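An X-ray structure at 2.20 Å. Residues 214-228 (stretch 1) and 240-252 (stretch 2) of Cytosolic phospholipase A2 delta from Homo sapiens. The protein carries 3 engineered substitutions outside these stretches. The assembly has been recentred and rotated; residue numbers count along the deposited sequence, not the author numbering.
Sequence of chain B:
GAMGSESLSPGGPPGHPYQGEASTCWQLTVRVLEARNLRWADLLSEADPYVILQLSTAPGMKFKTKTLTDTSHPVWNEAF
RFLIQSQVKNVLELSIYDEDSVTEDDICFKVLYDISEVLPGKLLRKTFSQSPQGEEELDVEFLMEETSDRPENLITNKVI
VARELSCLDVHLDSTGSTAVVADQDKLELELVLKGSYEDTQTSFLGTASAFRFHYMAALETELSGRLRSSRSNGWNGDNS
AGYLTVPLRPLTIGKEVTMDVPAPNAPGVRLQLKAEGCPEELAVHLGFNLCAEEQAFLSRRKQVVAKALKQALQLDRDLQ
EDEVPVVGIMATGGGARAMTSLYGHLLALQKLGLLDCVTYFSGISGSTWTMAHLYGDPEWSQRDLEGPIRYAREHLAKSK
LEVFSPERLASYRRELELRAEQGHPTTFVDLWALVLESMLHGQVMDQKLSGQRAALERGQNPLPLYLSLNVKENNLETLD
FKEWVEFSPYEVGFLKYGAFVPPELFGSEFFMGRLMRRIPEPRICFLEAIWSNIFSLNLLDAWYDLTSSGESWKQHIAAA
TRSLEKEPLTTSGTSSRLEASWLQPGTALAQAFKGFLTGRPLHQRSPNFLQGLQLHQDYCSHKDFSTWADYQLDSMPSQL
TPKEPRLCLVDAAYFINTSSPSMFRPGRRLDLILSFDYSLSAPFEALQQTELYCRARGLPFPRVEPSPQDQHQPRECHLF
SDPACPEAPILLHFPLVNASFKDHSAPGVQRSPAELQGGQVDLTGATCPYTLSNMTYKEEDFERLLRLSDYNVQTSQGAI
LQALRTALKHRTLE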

ATOM      1  N   HIS B 214       9.259 -21.726  10.189  1.00 40.42           N
ATOM      2  CA  HIS B 214       7.928 -21.350  10.629  1.00 39.78           C
ATOM      3  C   HIS B 214       6.916 -22.000   9.714  1.00 39.62           C
ATOM      4  O   HIS B 214       7.052 -21.941   8.488  1.00 40.25           O
ATOM      5  N   TYR B 215       5.897 -22.619  10.302  1.00 38.84           N
ATOM      6  CA  TYR B 215       4.892 -23.324   9.529  1.00 39.91           C
ATOM      7  C   TYR B 215       3.610 -23.457  10.333  1.00 41.18           C
ATOM      8  O   TYR B 215       3.611 -23.409  11.560  1.00 43.12           O
ATOM      9  N   MET B 216       2.510 -23.627   9.622  1.00 42.30           N
ATOM     10  CA  MET B 216       1.213 -23.773  10.251  1.00 44.21           C
ATOM     11  C   MET B 216       1.106 -25.051  11.076  1.00 45.87           C
ATOM     12  O   MET B 216       1.431 -26.142  10.596  1.00 42.12           O
ATOM     13  N   ALA B 217       0.605 -24.906  12.302  1.00 47.55           N
ATOM     14  CA  ALA B 217       0.386 -26.042  13.197  1.00 48.40           C
ATOM     15  C   ALA B 217      -0.595 -27.051  12.596  1.00 51.12           C
ATOM     16  O   ALA B 217      -0.491 -28.243  12.864  1.00 52.49           O
ATOM     17  N   ALA B 218      -1.526 -26.578  11.769  1.00 51.10           N
ATOM     18  CA  ALA B 218      -2.522 -27.451  11.137  1.00 52.60           C
ATOM     19  C   ALA B 218      -2.012 -28.342  10.001  1.00 53.97           C
ATOM     20  O   ALA B 218      -2.756 -29.193   9.508  1.00 58.39           O
ATOM     21  N   LEU B 219      -0.770 -28.159   9.569  1.00 54.27           N
ATOM     22  CA  LEU B 219      -0.229 -29.005   8.499  1.00 54.67           C
ATOM     23  C   LEU B 219       0.128 -30.410   8.987  1.00 53.44           C
ATOM     24  O   LEU B 219       0.616 -30.585  10.100  1.00 50.09           O
ATOM     25  N   GLU B 220      -0.104 -31.401   8.133  1.00 53.22           N
ATOM     26  CA  GLU B 220       0.584 -32.676   8.248  1.00 55.33           C
ATOM     27  C   GLU B 220       1.741 -32.620   7.273  1.00 51.92           C
ATOM     28  O   GLU B 220       1.539 -32.592   6.057  1.00 51.39           O
ATOM     29  N   THR B 221       2.951 -32.588   7.811  1.00 49.12           N
ATOM     30  CA  THR B 221       4.129 -32.455   6.985  1.00 48.40           C
ATOM     31  C   THR B 221       5.321 -33.109   7.691  1.00 48.55           C
ATOM     32  O   THR B 221       5.142 -33.879   8.632  1.00 48.73           O
ATOM     33  N   GLU B 222       6.529 -32.819   7.234  1.00 50.31           N
ATOM     34  CA  GLU B 222       7.723 -33.441   7.798  1.00 50.16           C
ATOM     35  C   GLU B 222       8.932 -32.572   7.555  1.00 49.15           C
ATOM     36  O   GLU B 222       8.935 -31.760   6.636  1.00 47.23           O
ATOM     37  N   LEU B 223       9.955 -32.753   8.380  1.00 49.02           N
ATOM     38  CA  LEU B 223      11.265 -32.189   8.117  1.00 51.12           C
ATOM     39  C   LEU B 223      12.148 -33.302   7.580  1.00 53.25           C
ATOM     40  O   LEU B 223      12.321 -34.332   8.240  1.00 55.16           O
ATOM     41  N   SER B 224      12.715 -33.095   6.397  1.00 53.94           N
ATOM     42  CA  SER B 224      13.700 -34.026   5.850  1.00 54.34           C
ATOM     43  C   SER B 224      15.082 -33.384   5.836  1.00 56.40           C
ATOM     44  O   SER B 224      15.218 -32.190   5.558  1.00 55.69           O
ATOM     45  N   GLY B 225      16.099 -34.187   6.146  1.00 58.37           N
ATOM     46  CA  GLY B 225      17.478 -33.720   6.263  1.00 57.92           C
ATOM     47  C   GLY B 225      18.444 -34.650   5.552  1.00 58.57           C
ATOM     48  O   GLY B 225      18.301 -35.875   5.609  1.00 57.07           O
ATOM     49  N   ARG B 226      19.441 -34.070   4.896  1.00 56.95           N
ATOM     50  CA  ARG B 226      20.450 -34.866   4.205  1.00 58.91           C
ATOM     51  C   ARG B 226      21.729 -34.074   3.962  1.00 58.57           C
ATOM     52  O   ARG B 226      21.721 -32.835   3.932  1.00 54.88           O
ATOM     53  N   LEU B 227      22.821 -34.812   3.792  1.00 57.95           N
ATOM     54  CA  LEU B 227      24.126 -34.235   3.495  1.00 58.88           C
ATOM     55  C   LEU B 227      24.531 -34.555   2.064  1.00 61.22           C
ATOM     56  O   LEU B 227      24.441 -35.704   1.635  1.00 61.26           O
ATOM     57  N   ARG B 228      24.979 -33.530   1.342  1.00 67.76           N
ATOM     58  CA  ARG B 228      25.441 -33.664  -0.040  1.00 74.07           C
ATOM     59  C   ARG B 228      26.881 -33.178  -0.189  1.00 78.27           C
ATOM     60  O   ARG B 228      27.306 -32.244   0.507  1.00 76.86           O
ATOM     61  N   SER B 240      25.557 -41.276  -2.707  1.00 85.28           N
ATOM     62  CA  SER B 240      24.877 -40.235  -1.944  1.00 81.11           C
ATOM     63  C   SER B 240      24.284 -40.830  -0.675  1.00 73.98           C
ATOM     64  O   SER B 240      23.674 -41.898  -0.715  1.00 74.91           O
ATOM     65  N   ALA B 241      24.460 -40.129   0.445  1.00 64.75           N
ATOM     66  CA  ALA B 241      23.984 -40.605   1.742  1.00 58.59           C
ATOM     67  C   ALA B 241      22.469 -40.525   1.851  1.00 54.98           C
ATOM     68  O   ALA B 241      21.834 -39.701   1.197  1.00 52.11           O
ATOM     69  N   GLY B 242      21.902 -41.372   2.702  1.00 50.62           N
ATOM     70  CA  GLY B 242      20.470 -41.406   2.899  1.00 49.87           C
ATOM     71  C   GLY B 242      19.962 -40.179   3.633  1.00 48.76           C
ATOM     72  O   GLY B 242      20.692 -39.561   4.411  1.00 48.01           O
ATOM     73  N   TYR B 243      18.710 -39.822   3.377  1.00 45.02           N
ATOM     74  CA  TYR B 243      18.080 -38.707   4.074  1.00 47.72           C
ATOM     75  C   TYR B 243      17.250 -39.211   5.242  1.00 48.91           C
ATOM     76  O   TYR B 243      16.750 -40.338   5.230  1.00 48.88           O
ATOM     77  N   LEU B 244      17.117 -38.371   6.258  1.00 52.67           N
ATOM     78  CA  LEU B 244      16.286 -38.673   7.403  1.00 56.10           C
ATOM     79  C   LEU B 244      15.064 -37.778   7.403  1.00 56.54           C
ATOM     80  O   LEU B 244      15.143 -36.620   7.006  1.00 55.08           O
ATOM     81  N   THR B 245      13.941 -38.318   7.862  1.00 56.46           N
ATOM     82  CA  THR B 245      12.706 -37.547   7.969  1.00 57.71           C
ATOM     83  C   THR B 245      12.127 -37.625   9.368  1.00 57.80           C
ATOM     84  O   THR B 245      12.102 -38.690   9.972  1.00 58.42           O
ATOM     85  N   VAL B 246      11.664 -36.482   9.864  1.00 55.88           N
ATOM     86  CA  VAL B 246      10.978 -36.394  11.140  1.00 57.07           C
ATOM     87  C   VAL B 246       9.555 -35.902  10.871  1.00 58.92           C
ATOM     88  O   VAL B 246       9.371 -34.776  10.399  1.00 56.54           O
ATOM     89  N   PRO B 247       8.541 -36.746  11.151  1.00 59.01           N
ATOM     90  CA  PRO B 247       7.169 -36.343  10.846  1.00 56.62           C
ATOM     91  C   PRO B 247       6.702 -35.203  11.739  1.00 53.25           C
ATOM     92  O   PRO B 247       7.141 -35.085  12.885  1.00 49.32           O
ATOM     93  N   LEU B 248       5.840 -34.359  11.189  1.00 51.88           N
ATOM     94  CA  LEU B 248       5.283 -33.231  11.914  1.00 52.37           C
ATOM     95  C   LEU B 248       3.760 -33.330  11.805  1.00 52.93           C
ATOM     96  O   LEU B 248       3.174 -33.010  10.771  1.00 51.50           O
ATOM     97  N   ARG B 249       3.132 -33.812  12.873  1.00 56.08           N
ATOM     98  CA  ARG B 249       1.687 -34.071  12.879  1.00 60.39           C
ATOM     99  C   ARG B 249       0.913 -32.834  13.321  1.00 56.18           C
ATOM    100  O   ARG B 249       1.431 -32.030  14.096  1.00 54.48           O
ATOM    101  N   PRO B 250      -0.327 -32.677  12.822  1.00 55.50           N
ATOM    102  CA  PRO B 250      -1.098 -31.468  13.099  1.00 57.47           C
ATOM    103  C   PRO B 250      -1.361 -31.226  14.571  1.00 61.00           C
ATOM    104  O   PRO B 250      -1.646 -32.166  15.312  1.00 63.66           O
ATOM    105  N   LEU B 251      -1.249 -29.966  14.976  1.00 65.72           N
ATOM    106  CA  LEU B 251      -1.609 -29.529  16.323  1.00 68.94           C
ATOM    107  C   LEU B 251      -0.956 -30.368  17.439  1.00 72.09           C
ATOM    108  O   LEU B 251      -1.564 -30.593  18.485  1.00 71.17           O
ATOM    109  N   THR B 252       0.261 -30.851  17.205  1.00 76.55           N
ATOM    110  CA  THR B 252       1.007 -31.590  18.227  1.00 78.75           C
ATOM    111  C   THR B 252       1.548 -30.649  19.300  1.00 82.27           C
ATOM    112  O   THR B 252       1.520 -29.416  19.169  1.00 82.51           O
TER

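Which polar side chains tie the two stretches together most firmly? Strands 221-228 and 244-248 run antiparallel; Glu222 lies opposite Pro247 and Thr245 opposite Ser224, both non-hydrogen-bonded pairs on one face of the sheet, so the Glu222 and Thr245 side chains meet diagonally. Glu222 is chi1 p, chi2 t and Thr245 is chi1 t, and Thr245 OG1 donates to Glu222 OE1 at 2.5 Å. Beyond the strand ends, the extended Glu220 (t, t) forms a long salt bridge, Glu220 OE2 lying 3.7 Å from Arg249 NE, near the guanidinium plane. The CA-to-CB bond of Arg249 points away, but its chain (m, p, t) brings the charged end back.

How does Arg226 use its long side chain? With chi1 p, it sets CB 3.7 Å from Tyr243 CB, and one guanidinium face lies over that same Tyr243 atom. Its NH1 reaches to 3.1 Å from Ala241 O. Tyr243, also p, starts toward the first stretch, but its ring leads away. Nearby, one water bridges the backbones, accepting from Leu227 N (2.7 Å) and donating to Gly242 O (2.8 Å).

What fills the opposite face of the sheet? Leu248 (m, t) buries the most surface of any residue here. Its CD1 lies 4.4 Å from Leu223 CB and 4.3 Å from Tyr215 CZ, while its CB is 4.1 Å from Thr221 CG2. Leu223 and Thr221 are both t at chi1. Farther along, Gly225 leaves space for Leu244: a CB on the glycine would clash with Leu244 CD2.

How does the packing continue past the strands? Leu251 N donates to Ala217 O at 2.8 Å, holding the loops together, and the Leu251 side chain (chi1 m) places CD1 3.8 Å from Ala217 CB. The Pro250 ring, C-gamma exo, packs beside Glu220, with Pro250 CG 4.0 Å from Glu220 CB.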

ATOM      1  CB  HIS B 214       7.764 -19.840  10.576  1.00 39.41           C
ATOM      2  CG  HIS B 214       8.756 -19.091  11.405  1.00 38.74           C
ATOM      3  ND1 HIS B 214      10.030 -18.807  10.961  1.00 39.98           N
ATOM      4  CD2 HIS B 214       8.663 -18.555  12.644  1.00 38.23           C
ATOM      5  CE1 HIS B 214      10.677 -18.126  11.888  1.00 37.29           C
ATOM      6  NE2 HIS B 214       9.872 -17.961  12.922  1.00 37.42           N
ATOM      7  CB  TYR B 215       5.411 -24.712   9.132  1.00 40.51           C
ATOM      8  CG  TYR B 215       5.789 -25.557  10.317  1.00 40.30           C
ATOM      9  CD1 TYR B 215       4.960 -26.588  10.754  1.00 41.56           C
ATOM     10  CD2 TYR B 215       6.961 -25.306  11.020  1.00 40.23           C
ATOM     11  CE1 TYR B 215       5.301 -27.352  11.858  1.00 43.03           C
ATOM     12  CE2 TYR B 215       7.309 -26.057  12.118  1.00 41.39           C
ATOM     13  CZ  TYR B 215       6.478 -27.078  12.530  1.00 42.60           C
ATOM     14  OH  TYR B 215       6.835 -27.822  13.613  1.00 43.87           O
ATOM     15  CB  MET B 216       0.136 -23.797   9.187  1.00 44.93           C
ATOM     16  CG  MET B 216      -0.266 -22.426   8.681  1.00 45.92           C
ATOM     17  SD  MET B 216      -1.328 -22.557   7.242  1.00 48.37           S
ATOM     18  CE  MET B 216      -2.565 -23.686   7.799  1.00 47.74           C
ATOM     19  CB  ALA B 217      -0.123 -25.559  14.548  1.00 48.04           C
ATOM     20  CB  ALA B 218      -3.698 -26.621  10.641  1.00 55.01           C
ATOM     21  CB  LEU B 219       1.041 -28.397   7.889  1.00 57.77           C
ATOM     22  CG  LEU B 219       1.050 -27.561   6.601  1.00 60.39           C
ATOM     23  CD1 LEU B 219      -0.294 -26.909   6.335  1.00 63.16           C
ATOM     24  CD2 LEU B 219       2.162 -26.517   6.618  1.00 61.47           C
ATOM     25  CB  GLU B 220      -0.319 -33.851   7.903  1.00 58.62           C
ATOM     26  CG  GLU B 220       0.434 -35.171   7.840  1.00 63.46           C
ATOM     27  CD  GLU B 220      -0.490 -36.356   7.668  1.00 67.66           C
ATOM     28  OE1 GLU B 220      -1.406 -36.280   6.823  1.00 73.84           O
ATOM     29  OE2 GLU B 220      -0.293 -37.368   8.375  1.00 74.46           O
ATOM     30  CB  THR B 221       4.371 -30.963   6.639  1.00 47.04           C
ATOM     31  OG1 THR B 221       5.454 -30.851   5.719  1.00 46.47           O
ATOM     32  CG2 THR B 221       4.656 -30.117   7.889  1.00 45.93           C
ATOM     33  CB  GLU B 222       7.955 -34.800   7.143  1.00 52.43           C
ATOM     34  CG  GLU B 222       8.073 -34.733   5.627  1.00 55.29           C
ATOM     35  CD  GLU B 222       8.176 -36.097   4.989  1.00 59.24           C
ATOM     36  OE1 GLU B 222       9.247 -36.704   5.107  1.00 60.98           O
ATOM     37  OE2 GLU B 222       7.197 -36.561   4.368  1.00 62.83           O
ATOM     38  CB  LEU B 223      11.900 -31.630   9.387  1.00 51.15           C
ATOM     39  CG  LEU B 223      13.338 -31.128   9.162  1.00 54.06           C
ATOM     40  CD1 LEU B 223      13.353 -29.661   8.776  1.00 54.21           C
ATOM     41  CD2 LEU B 223      14.204 -31.366  10.387  1.00 54.53           C
ATOM     42  CB  SER B 224      13.305 -34.477   4.451  1.00 53.97           C
ATOM     43  OG  SER B 224      13.423 -33.418   3.524  1.00 57.38           O
ATOM     44  CB  ARG B 226      19.921 -35.439   2.888  1.00 61.37           C
ATOM     45  CG  ARG B 226      19.474 -34.395   1.874  1.00 64.66           C
ATOM     46  CD  ARG B 226      19.869 -34.765   0.453  1.00 69.31           C
ATOM     47  NE  ARG B 226      18.855 -35.599  -0.196  1.00 74.23           N
ATOM     48  CZ  ARG B 226      18.983 -36.892  -0.518  1.00 77.84           C
ATOM     49  NH1 ARG B 226      20.095 -37.582  -0.256  1.00 78.65           N
ATOM     50  NH2 ARG B 226      17.968 -37.506  -1.116  1.00 78.92           N
ATOM     51  CB  LEU B 227      25.177 -34.782   4.463  1.00 57.29           C
ATOM     52  CG  LEU B 227      25.655 -33.954   5.662  1.00 56.70           C
ATOM     53  CD1 LEU B 227      24.961 -32.610   5.829  1.00 57.32           C
ATOM     54  CD2 LEU B 227      25.560 -34.770   6.943  1.00 55.56           C
ATOM     55  CB  ARG B 228      24.552 -32.852  -0.979  1.00 76.68           C
ATOM     56  CG  ARG B 228      23.530 -33.682  -1.743  1.00 79.31           C
ATOM     57  CD  ARG B 228      22.385 -32.830  -2.287  1.00 82.02           C
ATOM     58  NE  ARG B 228      21.124 -33.572  -2.281  1.00 85.29           N
ATOM     59  CZ  ARG B 228      19.952 -33.079  -2.677  1.00 89.91           C
ATOM     60  NH1 ARG B 228      19.856 -31.831  -3.137  1.00 91.35           N
ATOM     61  NH2 ARG B 228      18.862 -33.839  -2.617  1.00 89.50           N
ATOM     62  CB  SER B 240      23.753 -39.620  -2.786  1.00 82.02           C
ATOM     63  OG  SER B 240      24.252 -38.692  -3.740  1.00 84.52           O
ATOM     64  CB  ALA B 241      24.613 -39.807   2.866  1.00 56.58           C
ATOM     65  CB  TYR B 243      17.209 -37.878   3.121  1.00 47.21           C
ATOM     66  CG  TYR B 243      15.948 -38.588   2.689  1.00 44.64           C
ATOM     67  CD1 TYR B 243      14.815 -38.598   3.497  1.00 45.52           C
ATOM     68  CD2 TYR B 243      15.893 -39.260   1.474  1.00 45.37           C
ATOM     69  CE1 TYR B 243      13.661 -39.260   3.108  1.00 45.34           C
ATOM     70  CE2 TYR B 243      14.748 -39.923   1.076  1.00 45.44           C
ATOM     71  CZ  TYR B 243      13.634 -39.918   1.896  1.00 45.75           C
ATOM     72  OH  TYR B 243      12.495 -40.577   1.508  1.00 48.92           O
ATOM     73  CB  LEU B 244      17.080 -38.493   8.689  1.00 59.40           C
ATOM     74  CG  LEU B 244      16.945 -37.265   9.592  1.00 64.54           C
ATOM     75  CD1 LEU B 244      17.773 -37.510  10.840  1.00 66.01           C
ATOM     76  CD2 LEU B 244      17.398 -35.971   8.929  1.00 67.11           C
ATOM     77  CB  THR B 245      11.626 -37.964   6.952  1.00 59.04           C
ATOM     78  OG1 THR B 245      10.400 -37.303   7.285  1.00 61.03           O
ATOM     79  CG2 THR B 245      11.369 -39.458   6.942  1.00 59.14           C
ATOM     80  CB  VAL B 246      11.696 -35.421  12.085  1.00 57.22           C
ATOM     81  CG1 VAL B 246      10.931 -35.283  13.394  1.00 57.63           C
ATOM     82  CG2 VAL B 246      13.114 -35.900  12.348  1.00 57.08           C
ATOM     83  CB  PRO B 247       6.353 -37.609  11.116  1.00 57.64           C
ATOM     84  CG  PRO B 247       7.155 -38.369  12.108  1.00 59.52           C
ATOM     85  CD  PRO B 247       8.596 -38.065  11.809  1.00 60.19           C
ATOM     86  CB  LEU B 248       5.824 -31.920  11.333  1.00 50.29           C
ATOM     87  CG  LEU B 248       7.347 -31.739  11.428  1.00 48.99           C
ATOM     88  CD1 LEU B 248       7.827 -30.591  10.548  1.00 49.32           C
ATOM     89  CD2 LEU B 248       7.788 -31.523  12.865  1.00 47.66           C
ATOM     90  CB  ARG B 249       1.346 -35.271  13.777  1.00 65.66           C
ATOM     91  CG  ARG B 249       1.374 -36.634  13.095  1.00 71.92           C
ATOM     92  CD  ARG B 249       2.443 -36.827  12.022  1.00 76.73           C
ATOM     93  NE  ARG B 249       2.098 -37.945  11.144  1.00 82.64           N
ATOM     94  CZ  ARG B 249       2.225 -39.233  11.466  1.00 87.30           C
ATOM     95  NH1 ARG B 249       2.700 -39.599  12.658  1.00 88.49           N
ATOM     96  NH2 ARG B 249       1.879 -40.166  10.587  1.00 88.87           N
ATOM     97  CB  PRO B 250      -2.427 -31.719  12.387  1.00 56.51           C
ATOM     98  CG  PRO B 250      -2.111 -32.696  11.326  1.00 55.80           C
ATOM     99  CD  PRO B 250      -1.045 -33.575  11.904  1.00 55.18           C
ATOM    100  CB  LEU B 251      -3.137 -29.551  16.499  1.00 68.96           C
ATOM    101  CG  LEU B 251      -4.043 -28.574  15.727  1.00 69.06           C
ATOM    102  CD1 LEU B 251      -3.376 -27.234  15.445  1.00 69.14           C
ATOM    103  CD2 LEU B 251      -4.579 -29.198  14.453  1.00 67.77           C
ATOM    104  CB  THR B 252       2.173 -32.403  17.631  1.00 79.74           C
ATOM    105  OG1 THR B 252       3.002 -31.559  16.825  1.00 80.24           O
ATOM    106  CG2 THR B 252       1.643 -33.553  16.781  1.00 79.77           C
TER
HETATM  107  O   HOH W   1      22.542 -37.466   4.330  1.00 45.91           O